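Long-range contacts in pirin-like protein (Geobacillus kaustophilus, PDB 2P17), which is of unknown function but binds one iron ion per subunit and belongs to the pirin family of the cupin clan: residues 45-50 with 101-106; 145-150 with 168-173; 153-158 with 179-184. All blocks are in the same frame, centred on the assembly; numbering follows the deposited sequence.

Interaction 1: residues 45-50 with 101-106; sequences DIFERG and EDPASG
Arg-49 and Asp-102 cross at about a right angle, yet the planes of their guanidinium and carboxylate groups are nearly parallel, 20° apart. The Arg-49 chain leaves with CG anti to the backbone N and runs extended from CG to NE, which carries its head group past the Asp-102 carboxylate. There Arg-49 NH1 donates to Pro-103 O at 2.9 Å, with the oxygen close to the guanidinium plane, although the donor stands above the carbonyl plane. Asp-102 OD2 lies over one face of the guanidinium, offset toward its rim and 3.7 Å from Arg-49 NH1; this long salt bridge is a matter of charge, since no N-H points at the oxygen. The same NH1 also forms a salt bridge with Glu-72. The other carboxylate oxygen takes a backbone partner: Gly-50 N donates to Asp-102 OD1 at 2.8 Å, nearly straight at 177°, onto the syn lone pair. The contact joins the chain leading out of strand 39-47 to strand 97-103 and the loop after it, in the pirin-family cupin domain that carries the iron. The Pro-103 ring packs on the backbone of Phe-47 and Glu-48, its CG 3.3 Å from Phe-47 O. Phe-47, its CG in the crowded position between the backbone N and the carbonyl carbon (chi1 61°), crosses the proline obliquely, with CE1 3.6 Å from Pro-103 CD. Glu-101 O lies at the ring edge, near its plane, 3.6 Å from Phe-47 CE1. The side chain of Glu-101 leads away; its OE2 accepts from His-99, an observed iron ligand, and from His-73, while OE1 accepts from Gln-89. Glu-101 is itself a predicted iron ligand, but here its side chain stays about 6 Å from the bound Fe(III), consistent with a second-shell position.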
loop_
_atom_site.group_PDB
_atom_site.type_symbol
_atom_site.label_atom_id
_atom_site.label_comp_id
_atom_site.label_asym_id
_atom_site.label_seq_id
_atom_site.Cartn_x
_atom_site.Cartn_y
_atom_site.Cartn_z
ATOM N N ASP A 45 -5.908 10.471 1.785
ATOM C CA ASP A 45 -6.637 11.647 1.304
ATOM C C ASP A 45 -8.127 11.386 1.273
ATOM O O ASP A 45 -8.572 10.297 0.905
ATOM C CB ASP A 45 -6.168 12.040 -0.095
ATOM C CG ASP A 45 -4.748 12.558 -0.102
ATOM O OD1 ASP A 45 -4.541 13.730 0.273
ATOM O OD2 ASP A 45 -3.843 11.793 -0.490
ATOM N N ILE A 46 -8.895 12.391 1.685
ATOM C CA ILE A 46 -10.330 12.402 1.478
ATOM C C ILE A 46 -10.602 13.665 0.679
ATOM O O ILE A 46 -10.334 14.772 1.164
ATOM C CB ILE A 46 -11.100 12.432 2.818
ATOM C CG1 ILE A 46 -10.742 11.203 3.665
ATOM C CG2 ILE A 46 -12.611 12.542 2.560
ATOM C CD1 ILE A 46 -11.312 11.225 5.058
ATOM N N PHE A 47 -11.111 13.523 -0.540
ATOM C CA PHE A 47 -11.169 14.671 -1.441
ATOM C C PHE A 47 -12.329 14.651 -2.422
ATOM O O PHE A 47 -12.875 13.589 -2.733
ATOM C CB PHE A 47 -9.816 14.920 -2.138
ATOM C CG PHE A 47 -9.327 13.778 -2.999
ATOM C CD1 PHE A 47 -9.257 13.917 -4.378
ATOM C CD2 PHE A 47 -8.897 12.579 -2.425
ATOM C CE1 PHE A 47 -8.781 12.888 -5.174
ATOM C CE2 PHE A 47 -8.421 11.531 -3.214
ATOM C CZ PHE A 47 -8.366 11.686 -4.602
ATOM N N GLU A 48 -12.704 15.843 -2.882
ATOM C CA GLU A 48 -13.775 16.007 -3.854
ATOM C C GLU A 48 -13.227 16.457 -5.204
ATOM O O GLU A 48 -12.046 16.801 -5.326
ATOM C CB GLU A 48 -14.816 17.006 -3.326
ATOM C CG GLU A 48 -15.520 16.523 -2.048
ATOM C CD GLU A 48 -16.390 17.577 -1.377
ATOM O OE1 GLU A 48 -17.162 18.280 -2.076
ATOM O OE2 GLU A 48 -16.315 17.685 -0.134
ATOM N N ARG A 49 -14.089 16.436 -6.216
ATOM C CA ARG A 49 -13.739 16.855 -7.570
ATOM C C ARG A 49 -13.152 18.264 -7.560
ATOM O O ARG A 49 -13.688 19.174 -6.914
ATOM C CB ARG A 49 -14.970 16.804 -8.481
ATOM C CG ARG A 49 -14.665 16.918 -9.965
ATOM C CD ARG A 49 -15.864 16.480 -10.789
ATOM N NE ARG A 49 -15.632 16.545 -12.233
ATOM C CZ ARG A 49 -15.048 15.592 -12.957
ATOM N NH1 ARG A 49 -14.605 14.468 -12.392
ATOM N NH2 ARG A 49 -14.907 15.763 -14.265
ATOM N N GLY A 50 -12.030 18.415 -8.261
ATOM C CA GLY A 50 -11.353 19.705 -8.402
ATOM C C GLY A 50 -10.213 19.952 -7.432
ATOM O O GLY A 50 -9.553 20.993 -7.495
ATOM N N GLU A 101 -5.585 12.783 -10.310
ATOM C CA GLU A 101 -6.597 11.905 -9.726
ATOM C C GLU A 101 -7.753 12.797 -9.315
ATOM O O GLU A 101 -7.567 13.718 -8.514
ATOM C CB GLU A 101 -6.036 11.134 -8.516
ATOM C CG GLU A 101 -4.653 10.505 -8.754
ATOM C CD GLU A 101 -4.620 9.529 -9.924
ATOM O OE1 GLU A 101 -5.655 8.905 -10.222
ATOM O OE2 GLU A 101 -3.538 9.373 -10.525
ATOM N N ASP A 102 -8.928 12.552 -9.891
ATOM C CA ASP A 102 -10.071 13.437 -9.685
ATOM C C ASP A 102 -11.331 12.612 -9.394
ATOM O O ASP A 102 -11.682 11.739 -10.178
ATOM C CB ASP A 102 -10.281 14.303 -10.933
ATOM C CG ASP A 102 -10.959 15.634 -10.623
ATOM O OD1 ASP A 102 -10.924 16.080 -9.458
ATOM O OD2 ASP A 102 -11.507 16.255 -11.563
ATOM N N PRO A 103 -12.003 12.864 -8.254
ATOM C CA PRO A 103 -13.263 12.144 -8.044
ATOM C C PRO A 103 -14.302 12.417 -9.128
ATOM O O PRO A 103 -14.351 13.514 -9.701
ATOM C CB PRO A 103 -13.753 12.676 -6.691
ATOM C CG PRO A 103 -12.476 13.118 -6.003
ATOM C CD PRO A 103 -11.676 13.731 -7.110
ATOM N N ALA A 104 -15.135 11.414 -9.385
ATOM C CA ALA A 104 -16.310 11.593 -10.239
ATOM C C ALA A 104 -17.228 12.661 -9.631
ATOM O O ALA A 104 -17.232 12.861 -8.416
ATOM C CB ALA A 104 -17.059 10.280 -10.386
ATOM N N SER A 105 -17.991 13.356 -10.479
ATOM C CA SER A 105 -18.942 14.370 -10.011
ATOM C C SER A 105 -19.826 13.821 -8.890
ATOM O O SER A 105 -20.380 12.730 -9.007
ATOM C CB SER A 105 -19.805 14.874 -11.171
ATOM O OG SER A 105 -20.597 15.982 -10.778
ATOM N N GLY A 106 -19.913 14.565 -7.789
ATOM C CA GLY A 106 -20.716 14.164 -6.634
ATOM C C GLY A 106 -20.119 13.086 -5.742
ATOM O O GLY A 106 -20.717 12.717 -4.730
#

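Interaction 2: residues 145-150 with 168-173; sequences ATIRVF and TMVEMI
Strands 145-149 and 168-173 run antiparallel, their N-to-C directions 156° apart and their axes 4.6 Å apart at closest approach. They are neighbouring strands in the C-terminal cupin half of this pirin-family protein. Thr-146 with Ile-173 and Arg-148 with Glu-171 are the hydrogen-bonded pairs; Ile-147 with Met-172 and Val-149 with Val-170 are the non-hydrogen-bonded ones. Each hydrogen-bonded pair exchanges two bonds, as in Arg-148 N to Glu-171 O at 2.8 Å, and Phe-150 N adds another to Met-169 O where the chain turns a corner.

On the face of Ile-147 and Val-149 the contact is apolar and buried. Ile-147 lies alongside both Val-170 and Met-172, a selenomethionine, its CG2 3.8 Å from Val-170 CB and its CG1 4.1 Å from Met-172 CG. Val-180 and Gln-182 of strand 179-185 pack on this face.

The other face is mixed, with Arg-148 and Glu-171 at its centre and Thr-146 beside Ile-173. Arg-148 and Glu-171 both start with CG anti to the backbone N and point the same way; the arginine then bends at chi3, bringing NH1 to 2.9 Å from Glu-171 OE1. This salt-bridging hydrogen bond lies near the guanidinium plane but meets the carboxylate from above, the two planes standing 73° apart. The other oxygen, OE2, is held by Tyr-65 and Arg-236, so three groups grip the buried carboxylate, which probably keeps it ionised. Phe-150 turns its ring edge to the same group, CE2 lying 3.7 Å from Glu-171 OE1. Next along this face, Thr-146 and Ile-173 lie side by side. A water hydrogen-bonds to Thr-146 OG1 at 2.9 Å and donates to Glu-171 O at 3.0 Å.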
loop_
_atom_site.group_PDB
_atom_site.type_symbol
_atom_site.label_atom_id
_atom_site.label_comp_id
_atom_site.label_asym_id
_atom_site.label_seq_id
_atom_site.Cartn_x
_atom_site.Cartn_y
_atom_site.Cartn_z
ATOM N N ALA A 145 -10.943 -15.885 6.610
ATOM C CA ALA A 145 -10.119 -14.800 6.056
ATOM C C ALA A 145 -9.932 -14.865 4.552
ATOM O O ALA A 145 -9.888 -15.942 3.956
ATOM C CB ALA A 145 -8.750 -14.753 6.739
ATOM N N THR A 146 -9.787 -13.694 3.949
ATOM C CA THR A 146 -9.355 -13.613 2.562
ATOM C C THR A 146 -8.153 -12.697 2.508
ATOM O O THR A 146 -8.097 -11.681 3.205
ATOM C CB THR A 146 -10.439 -13.107 1.608
ATOM O OG1 THR A 146 -10.944 -11.859 2.064
ATOM C CG2 THR A 146 -11.593 -14.090 1.509
ATOM N N ILE A 147 -7.166 -13.107 1.725
ATOM C CA ILE A 147 -5.968 -12.311 1.503
ATOM C C ILE A 147 -5.887 -12.092 -0.001
ATOM O O ILE A 147 -5.605 -13.031 -0.755
ATOM C CB ILE A 147 -4.695 -13.011 2.026
ATOM C CG1 ILE A 147 -4.840 -13.330 3.523
ATOM C CG2 ILE A 147 -3.463 -12.138 1.769
ATOM C CD1 ILE A 147 -5.282 -14.762 3.786
ATOM N N ARG A 148 -6.167 -10.861 -0.426
ATOM C CA ARG A 148 -6.192 -10.492 -1.840
ATOM C C ARG A 148 -4.838 -9.906 -2.191
ATOM O O ARG A 148 -4.350 -9.004 -1.526
ATOM C CB ARG A 148 -7.301 -9.473 -2.095
ATOM C CG ARG A 148 -7.527 -9.140 -3.549
ATOM C CD ARG A 148 -8.773 -8.292 -3.699
ATOM N NE ARG A 148 -9.991 -9.058 -3.413
ATOM C CZ ARG A 148 -10.727 -8.976 -2.301
ATOM N NH1 ARG A 148 -10.412 -8.160 -1.278
ATOM N NH2 ARG A 148 -11.802 -9.749 -2.211
ATOM N N VAL A 149 -4.216 -10.447 -3.229
ATOM C CA VAL A 149 -2.849 -10.086 -3.562
ATOM C C VAL A 149 -2.855 -9.087 -4.719
ATOM O O VAL A 149 -3.190 -9.438 -5.846
ATOM C CB VAL A 149 -1.994 -11.328 -3.920
ATOM C CG1 VAL A 149 -0.527 -10.941 -4.070
ATOM C CG2 VAL A 149 -2.162 -12.416 -2.855
ATOM N N PHE A 150 -2.460 -7.846 -4.436
ATOM C CA PHE A 150 -2.368 -6.801 -5.456
ATOM C C PHE A 150 -1.000 -6.730 -6.107
ATOM O O PHE A 150 -0.872 -6.278 -7.246
ATOM C CB PHE A 150 -2.750 -5.440 -4.876
ATOM C CG PHE A 150 -4.228 -5.265 -4.708
ATOM C CD1 PHE A 150 -5.002 -4.872 -5.787
ATOM C CD2 PHE A 150 -4.850 -5.514 -3.482
ATOM C CE1 PHE A 150 -6.371 -4.702 -5.662
ATOM C CE2 PHE A 150 -6.239 -5.346 -3.346
ATOM C CZ PHE A 150 -6.993 -4.951 -4.441
ATOM N N THR A 168 5.369 -6.591 -2.182
ATOM C CA THR A 168 4.210 -7.379 -1.800
ATOM C C THR A 168 3.168 -6.450 -1.203
ATOM O O THR A 168 3.458 -5.714 -0.259
ATOM C CB THR A 168 4.607 -8.490 -0.835
ATOM O OG1 THR A 168 5.314 -9.500 -1.575
ATOM C CG2 THR A 168 3.383 -9.103 -0.138
HETATM N N MSE A 169 1.980 -6.460 -1.791
HETATM C CA MSE A 169 0.871 -5.642 -1.327
HETATM C C MSE A 169 -0.350 -6.529 -1.269
HETATM O O MSE A 169 -0.771 -7.083 -2.286
HETATM C CB MSE A 169 0.613 -4.458 -2.258
HETATM C CG MSE A 169 -0.566 -3.604 -1.808
HETATM SE SE MSE A 169 -0.862 -2.180 -3.103
HETATM C CE MSE A 169 -2.414 -1.346 -2.271
ATOM N N VAL A 170 -0.868 -6.707 -0.056
ATOM C CA VAL A 170 -2.003 -7.579 0.153
ATOM C C VAL A 170 -3.077 -6.905 0.983
ATOM O O VAL A 170 -2.782 -6.106 1.880
ATOM C CB VAL A 170 -1.611 -8.926 0.827
ATOM C CG1 VAL A 170 -0.609 -9.730 -0.030
ATOM C CG2 VAL A 170 -1.083 -8.729 2.239
ATOM N N GLU A 171 -4.321 -7.209 0.659
ATOM C CA GLU A 171 -5.450 -6.770 1.460
ATOM C C GLU A 171 -6.007 -7.954 2.242
ATOM O O GLU A 171 -6.365 -8.977 1.652
ATOM C CB GLU A 171 -6.518 -6.173 0.557
ATOM C CG GLU A 171 -7.741 -5.659 1.302
ATOM C CD GLU A 171 -8.794 -5.172 0.354
ATOM O OE1 GLU A 171 -8.866 -5.733 -0.756
ATOM O OE2 GLU A 171 -9.550 -4.256 0.727
HETATM N N MSE A 172 -6.078 -7.808 3.561
HETATM C CA MSE A 172 -6.615 -8.862 4.415
HETATM C C MSE A 172 -7.946 -8.454 4.987
HETATM O O MSE A 172 -8.089 -7.340 5.494
HETATM C CB MSE A 172 -5.673 -9.167 5.570
HETATM C CG MSE A 172 -4.303 -9.564 5.152
HETATM SE SE MSE A 172 -3.371 -10.180 6.721
HETATM C CE MSE A 172 -1.686 -9.969 6.054
ATOM N N ILE A 173 -8.911 -9.360 4.887
ATOM C CA ILE A 173 -10.193 -9.227 5.565
ATOM C C ILE A 173 -10.301 -10.457 6.458
ATOM O O ILE A 173 -10.320 -11.593 5.968
ATOM C CB ILE A 173 -11.372 -9.162 4.592
ATOM C CG1 ILE A 173 -11.214 -7.976 3.620
ATOM C CG2 ILE A 173 -12.674 -9.031 5.381
ATOM C CD1 ILE A 173 -12.278 -7.915 2.504
HETATM O O HOH W 1 -9.219 -9.684 1.074
#

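Interaction 3: residues 153-158 with 179-184; sequences SSKGVK and TVVQDL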
loop_
_atom_site.group_PDB
_atom_site.type_symbol
_atom_site.label_atom_id
_atom_site.label_comp_id
_atom_site.label_asym_id
_atom_site.label_seq_id
_atom_site.Cartn_x
_atom_site.Cartn_y
_atom_site.Cartn_z
ATOM N N SER A 153 3.467 -11.672 -3.541
ATOM C CA SER A 153 2.880 -12.973 -3.233
ATOM C C SER A 153 2.518 -13.160 -1.780
ATOM O O SER A 153 3.033 -12.474 -0.896
ATOM C CB SER A 153 3.840 -14.087 -3.631
ATOM O OG SER A 153 4.991 -14.027 -2.817
ATOM N N SER A 154 1.627 -14.114 -1.555
ATOM C CA SER A 154 1.239 -14.483 -0.210
ATOM C C SER A 154 1.093 -15.996 -0.210
ATOM O O SER A 154 0.210 -16.533 -0.874
ATOM C CB SER A 154 -0.066 -13.789 0.159
ATOM O OG SER A 154 -0.375 -13.937 1.540
ATOM N N LYS A 155 1.975 -16.657 0.537
ATOM C CA LYS A 155 2.072 -18.132 0.571
ATOM C C LYS A 155 2.009 -18.722 -0.848
ATOM O O LYS A 155 1.293 -19.693 -1.115
ATOM C CB LYS A 155 1.003 -18.746 1.485
ATOM C CG LYS A 155 1.081 -18.307 2.939
ATOM C CD LYS A 155 2.135 -19.067 3.684
ATOM C CE LYS A 155 2.145 -18.706 5.161
ATOM N NZ LYS A 155 2.990 -19.685 5.884
ATOM N N GLY A 156 2.765 -18.114 -1.759
ATOM C CA GLY A 156 2.896 -18.634 -3.121
ATOM C C GLY A 156 1.814 -18.171 -4.084
ATOM O O GLY A 156 1.927 -18.414 -5.286
ATOM N N VAL A 157 0.763 -17.527 -3.579
ATOM C CA VAL A 157 -0.262 -16.915 -4.452
ATOM C C VAL A 157 0.293 -15.588 -4.963
ATOM O O VAL A 157 0.575 -14.675 -4.174
ATOM C CB VAL A 157 -1.621 -16.728 -3.734
ATOM C CG1 VAL A 157 -2.660 -16.043 -4.636
ATOM C CG2 VAL A 157 -2.166 -18.091 -3.278
ATOM N N LYS A 158 0.450 -15.494 -6.283
ATOM C CA LYS A 158 1.229 -14.418 -6.909
ATOM C C LYS A 158 0.359 -13.549 -7.796
ATOM O O LYS A 158 -0.339 -14.057 -8.669
ATOM C CB LYS A 158 2.361 -15.029 -7.741
ATOM C CG LYS A 158 3.144 -14.044 -8.585
ATOM C CD LYS A 158 4.334 -14.718 -9.240
ATOM N N THR A 179 -6.715 -16.233 12.923
ATOM C CA THR A 179 -5.304 -15.898 12.768
ATOM C C THR A 179 -4.884 -16.178 11.330
ATOM O O THR A 179 -5.214 -17.230 10.769
ATOM C CB THR A 179 -4.419 -16.693 13.764
ATOM O OG1 THR A 179 -4.808 -16.361 15.103
ATOM C CG2 THR A 179 -2.943 -16.344 13.582
ATOM N N VAL A 180 -4.162 -15.216 10.750
ATOM C CA VAL A 180 -3.650 -15.277 9.377
ATOM C C VAL A 180 -2.152 -15.049 9.438
ATOM O O VAL A 180 -1.672 -14.281 10.274
ATOM C CB VAL A 180 -4.274 -14.154 8.488
ATOM C CG1 VAL A 180 -3.692 -14.162 7.080
ATOM C CG2 VAL A 180 -5.774 -14.297 8.405
ATOM N N VAL A 181 -1.419 -15.703 8.542
ATOM C CA VAL A 181 0.026 -15.527 8.456
ATOM C C VAL A 181 0.410 -14.996 7.079
ATOM O O VAL A 181 -0.034 -15.537 6.050
ATOM C CB VAL A 181 0.758 -16.874 8.675
ATOM C CG1 VAL A 181 2.248 -16.707 8.529
ATOM C CG2 VAL A 181 0.436 -17.443 10.051
ATOM N N GLN A 182 1.225 -13.943 7.061
ATOM C CA GLN A 182 1.861 -13.470 5.829
ATOM C C GLN A 182 3.368 -13.767 5.854
ATOM O O GLN A 182 4.064 -13.368 6.794
ATOM C CB GLN A 182 1.626 -11.973 5.657
ATOM C CG GLN A 182 2.371 -11.376 4.468
ATOM C CD GLN A 182 1.846 -11.842 3.125
ATOM O OE1 GLN A 182 0.639 -11.986 2.940
ATOM N NE2 GLN A 182 2.746 -12.068 2.177
ATOM N N ASP A 183 3.857 -14.442 4.813
ATOM C CA ASP A 183 5.298 -14.697 4.632
ATOM C C ASP A 183 5.986 -13.505 3.986
ATOM O O ASP A 183 5.423 -12.864 3.096
ATOM C CB ASP A 183 5.531 -15.940 3.767
ATOM C CG ASP A 183 4.812 -15.863 2.429
ATOM O OD1 ASP A 183 3.609 -15.525 2.413
ATOM O OD2 ASP A 183 5.458 -16.134 1.394
ATOM N N LEU A 184 7.204 -13.206 4.437
ATOM C CA LEU A 184 8.012 -12.156 3.825
ATOM C C LEU A 184 9.461 -12.572 3.789
ATOM O O LEU A 184 9.962 -13.108 4.767
ATOM C CB LEU A 184 7.930 -10.861 4.639
ATOM C CG LEU A 184 6.582 -10.152 4.677
ATOM C CD1 LEU A 184 6.665 -9.033 5.694
ATOM C CD2 LEU A 184 6.190 -9.618 3.285
HETATM O O HOH W 2 4.873 -16.217 -1.182
HETATM O O HOH W 3 5.775 -11.825 -0.143
#
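Direct hydrogen bonds carry most of this contact. Gln-182, bent at chi2 (69°), brings its amide up to the backbone and hydroxyl of 153-154: NE2 donates to Ser-153 O at 3.1 Å, in the amide plane and on a carbonyl lone pair, and also to Asp-183 O, while OE1 accepts from Ser-154 OG at 2.6 Å, the hydroxyl standing above the carbonyl plane. With both amide ends engaged, the flip of the group is fixed. An alanine here would remove all three bonds and would probably loosen the hold of strand 179-185 on the hairpin. Asp-183 OD1, met from above the carboxylate plane, accepts from Lys-155 N at 2.7 Å.

Water extends the polar network. One molecule donates to Asp-183 OD2 at 2.6 Å, accepts from Gly-156 N and hydrogen-bonds to Ser-153 OG; a second donates to Ser-153 O and, weakly, to Asp-183 O.

Apolar packing is slight: Lys-155 CE lies 3.9 Å from Val-181 CG1, and the ammonium beyond it reaches a salt bridge with Glu-226. The arrangement is that of a tight hairpin, closed by a type I' turn from Ser-154 to Val-157, fastened by the side chains of Gln-182 and Asp-183 to a strand of the C-terminal cupin domain.

How the interactions relate
From the N terminus, interaction 1 comes first: its second segment returns to its first after 50 intervening residues, 30 of them in strands, closing a loop within the iron-bearing half. Interactions 2 and 3 open only after interaction 1 has closed. These two then cross, their segments following in the order 145-150, 153-158, 168-173, 179-184, so neither nests in the other. Their centres lie about 8 Å apart and they touch, with Ala-145 CB 3.4 Å from Val-180 CG2. Together they tie strand 145-149 and the following hairpin to strands 167-174 and 179-185. Interaction 1 lies about 26 Å and 34 Å, centre to centre, from interactions 2 and 3.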